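PDB 5XC5: probable Rab-related GTPase from Acanthamoeba polyphaga mimivirus, which binds GTP with a magnesium ion as a Rab-family small GTPase and may take part in protein transport. Local coordinates for residues F86-R91 and V116-I121. The protein carries 1 engineered substitution. Sequence-based numbering, arbitrary orientation.
With GTP (guanosine-5'-triphosphate), chain B.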
loop_
_atom_site.group_PDB
_atom_site.type_symbol
_atom_site.label_atom_id
_atom_site.label_comp_id
_atom_site.label_asym_id
_atom_site.label_seq_id
_atom_site.Cartn_x
_atom_site.Cartn_y
_atom_site.Cartn_z
ATOM N N PHE A 86 0.094 6.805 1.226
ATOM C CA PHE A 86 0.022 8.256 1.087
ATOM C C PHE A 86 1.433 8.836 1.126
ATOM O O PHE A 86 2.407 8.153 1.442
ATOM C CB PHE A 86 -0.904 8.897 2.134
ATOM C CG PHE A 86 -0.301 8.975 3.512
ATOM C CD1 PHE A 86 -0.417 7.903 4.391
ATOM C CD2 PHE A 86 0.361 10.125 3.939
ATOM C CE1 PHE A 86 0.118 7.967 5.657
ATOM C CE2 PHE A 86 0.909 10.185 5.215
ATOM C CZ PHE A 86 0.792 9.093 6.065
ATOM N N ASP A 87 1.529 10.123 0.807
ATOM C CA ASP A 87 2.798 10.849 0.718
ATOM C C ASP A 87 2.847 11.785 1.920
ATOM O O ASP A 87 1.927 12.585 2.112
ATOM C CB ASP A 87 2.771 11.621 -0.610
ATOM C CG ASP A 87 3.911 12.622 -0.809
ATOM O OD1 ASP A 87 4.648 12.982 0.128
ATOM O OD2 ASP A 87 4.019 13.085 -1.971
ATOM N N VAL A 88 3.904 11.669 2.731
ATOM C CA VAL A 88 3.989 12.444 3.972
ATOM C C VAL A 88 4.003 13.950 3.741
ATOM O O VAL A 88 3.705 14.708 4.673
ATOM C CB VAL A 88 5.167 12.013 4.874
ATOM C CG1 VAL A 88 4.961 10.601 5.399
ATOM C CG2 VAL A 88 6.487 12.138 4.126
ATOM N N THR A 89 4.358 14.409 2.537
ATOM C CA THR A 89 4.322 15.839 2.225
ATOM C C THR A 89 3.008 16.279 1.601
ATOM O O THR A 89 2.821 17.478 1.383
ATOM C CB THR A 89 5.452 16.239 1.260
ATOM O OG1 THR A 89 5.200 15.688 -0.042
ATOM C CG2 THR A 89 6.794 15.758 1.749
ATOM N N ASP A 90 2.131 15.348 1.262
ATOM C CA ASP A 90 0.909 15.618 0.506
ATOM C C ASP A 90 -0.244 15.457 1.494
ATOM O O ASP A 90 -0.734 14.347 1.724
ATOM C CB ASP A 90 0.828 14.651 -0.673
ATOM C CG ASP A 90 -0.342 14.917 -1.596
ATOM O OD1 ASP A 90 -1.308 15.599 -1.194
ATOM O OD2 ASP A 90 -0.304 14.388 -2.729
ATOM N N ARG A 91 -0.679 16.579 2.071
ATOM C CA ARG A 91 -1.693 16.534 3.117
ATOM C C ARG A 91 -3.005 15.945 2.609
ATOM O O ARG A 91 -3.649 15.151 3.305
ATOM C CB ARG A 91 -1.930 17.944 3.655
ATOM C CG ARG A 91 -2.943 17.988 4.757
ATOM C CD ARG A 91 -2.415 17.262 5.970
ATOM N NE ARG A 91 -3.471 16.911 6.911
ATOM C CZ ARG A 91 -3.267 16.654 8.198
ATOM N NH1 ARG A 91 -4.289 16.340 8.981
ATOM N NH2 ARG A 91 -2.045 16.725 8.709
ATOM N N VAL A 116 -1.487 0.978 6.382
ATOM C CA VAL A 116 -1.287 2.329 5.859
ATOM C C VAL A 116 0.210 2.574 5.729
ATOM O O VAL A 116 0.963 2.395 6.691
ATOM C CB VAL A 116 -1.932 3.361 6.798
ATOM C CG1 VAL A 116 -1.556 4.785 6.375
ATOM C CG2 VAL A 116 -3.452 3.177 6.839
ATOM N N VAL A 117 0.642 2.993 4.542
ATOM C CA VAL A 117 2.053 3.222 4.260
ATOM C C VAL A 117 2.268 4.721 4.144
ATOM O O VAL A 117 1.780 5.357 3.200
ATOM C CB VAL A 117 2.511 2.520 2.974
ATOM C CG1 VAL A 117 3.997 2.790 2.702
ATOM C CG2 VAL A 117 2.226 1.024 3.062
ATOM N N ALA A 118 3.015 5.279 5.092
ATOM C CA ALA A 118 3.430 6.677 5.052
ATOM C C ALA A 118 4.707 6.723 4.221
ATOM O O ALA A 118 5.792 6.380 4.704
ATOM C CB ALA A 118 3.663 7.178 6.475
ATOM N N ASN A 119 4.574 7.112 2.956
ATOM C CA ASN A 119 5.653 7.013 1.987
ATOM C C ASN A 119 6.345 8.357 1.786
ATOM O O ASN A 119 5.849 9.424 2.168
ATOM C CB ASN A 119 5.125 6.489 0.648
ATOM C CG ASN A 119 6.212 5.884 -0.219
ATOM O OD1 ASN A 119 7.195 5.364 0.283
ATOM N ND2 ASN A 119 6.035 5.945 -1.533
ATOM N N LYS A 120 7.517 8.274 1.154
ATOM C CA LYS A 120 8.389 9.408 0.825
ATOM C C LYS A 120 9.109 9.970 2.045
ATOM O O LYS A 120 9.439 11.160 2.091
ATOM C CB LYS A 120 7.708 10.507 -0.006
ATOM C CG LYS A 120 6.918 9.954 -1.183
ATOM C CD LYS A 120 6.672 11.010 -2.225
ATOM C CE LYS A 120 5.764 10.488 -3.349
ATOM N NZ LYS A 120 5.522 11.558 -4.384
ATOM N N ILE A 121 9.389 9.112 3.031
ATOM C CA ILE A 121 10.066 9.562 4.246
ATOM C C ILE A 121 11.468 10.100 3.989
ATOM O O ILE A 121 12.040 10.739 4.876
ATOM C CB ILE A 121 10.063 8.461 5.332
ATOM C CG1 ILE A 121 10.955 7.281 4.918
ATOM C CG2 ILE A 121 8.642 8.050 5.659
ATOM C CD1 ILE A 121 10.943 6.110 5.903
HETATM P PG GTP B . -0.677 6.727 -9.623
HETATM O O1G GTP B . -0.408 5.473 -10.433
HETATM O O2G GTP B . -0.882 7.929 -10.497
HETATM O O3G GTP B . -1.802 6.543 -8.629
HETATM O O3B GTP B . 0.659 7.135 -8.761
HETATM P PB GTP B . 1.578 6.157 -7.849
HETATM O O1B GTP B . 1.704 4.786 -8.483
HETATM O O2B GTP B . 1.062 6.144 -6.437
HETATM O O3A GTP B . 2.994 6.929 -7.739
HETATM P PA GTP B . 4.328 6.600 -8.607
HETATM O O1A GTP B . 4.976 5.297 -8.124
HETATM O O2A GTP B . 4.018 6.697 -10.115
HETATM O "O5'" GTP B . 5.291 7.814 -8.116
HETATM C "C5'" GTP B . 4.968 9.163 -8.386
HETATM C "C4'" GTP B . 6.235 10.012 -8.311
HETATM O "O4'" GTP B . 6.680 10.002 -6.962
HETATM C "C3'" GTP B . 7.377 9.486 -9.159
HETATM O "O3'" GTP B . 8.086 10.570 -9.742
HETATM C "C2'" GTP B . 8.269 8.787 -8.156
HETATM O "O2'" GTP B . 9.623 8.769 -8.547
HETATM C "C1'" GTP B . 8.037 9.605 -6.902
HETATM N N9 GTP B . 8.252 8.758 -5.720
HETATM C C8 GTP B . 7.769 7.496 -5.492
HETATM N N7 GTP B . 8.190 7.075 -4.281
HETATM C C5 GTP B . 8.946 8.063 -3.736
HETATM C C6 GTP B . 9.621 8.175 -2.526
HETATM O O6 GTP B . 9.640 7.282 -1.659
HETATM N N1 GTP B . 10.307 9.345 -2.299
HETATM C C2 GTP B . 10.325 10.383 -3.206
HETATM N N2 GTP B . 11.008 11.481 -2.901
HETATM N N3 GTP B . 9.654 10.287 -4.403
HETATM C C4 GTP B . 8.988 9.127 -4.638
#
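The carboxylate of D87 and the ammonium of K120 meet in a salt bridge, NZ to OD2 3.2 Å, its hydrogen bond weak. K120, the lysine of the NKxD motif, suits this place because its extended chain lies over a face of the guanine base of GTP and its charged tip serves several acceptors: besides D87, NZ donates to O4' of the ribose at 3.2 Å and to the carbonyl of G15 in the P-loop. The second oxygen of D87, OD1, accepts from T89 N at 2.8 Å, closing an Asx turn, and from T89 OG1, both on one face of the carboxylate. The parallel backbones are laced by three hydrogen bonds: F86 N to V117 O, N119 N to F86 O, and V88 N to N119 O at 3.0 Å. N119 turns its amide elsewhere, ND2 donating to V16 O and S151 OG. On the sheet face opposite D87 and N119, A118 is small enough for its CA to sit over the F86 ring, 4.0 Å from the centroid, while V116 CG1 meets the ring edge. Strand 113-119 ends at the nucleotide, with 81-87 as its parallel neighbour, joined through helix 91-107 in a beta-alpha-beta crossover; that helix and helix 132-141 cover F86.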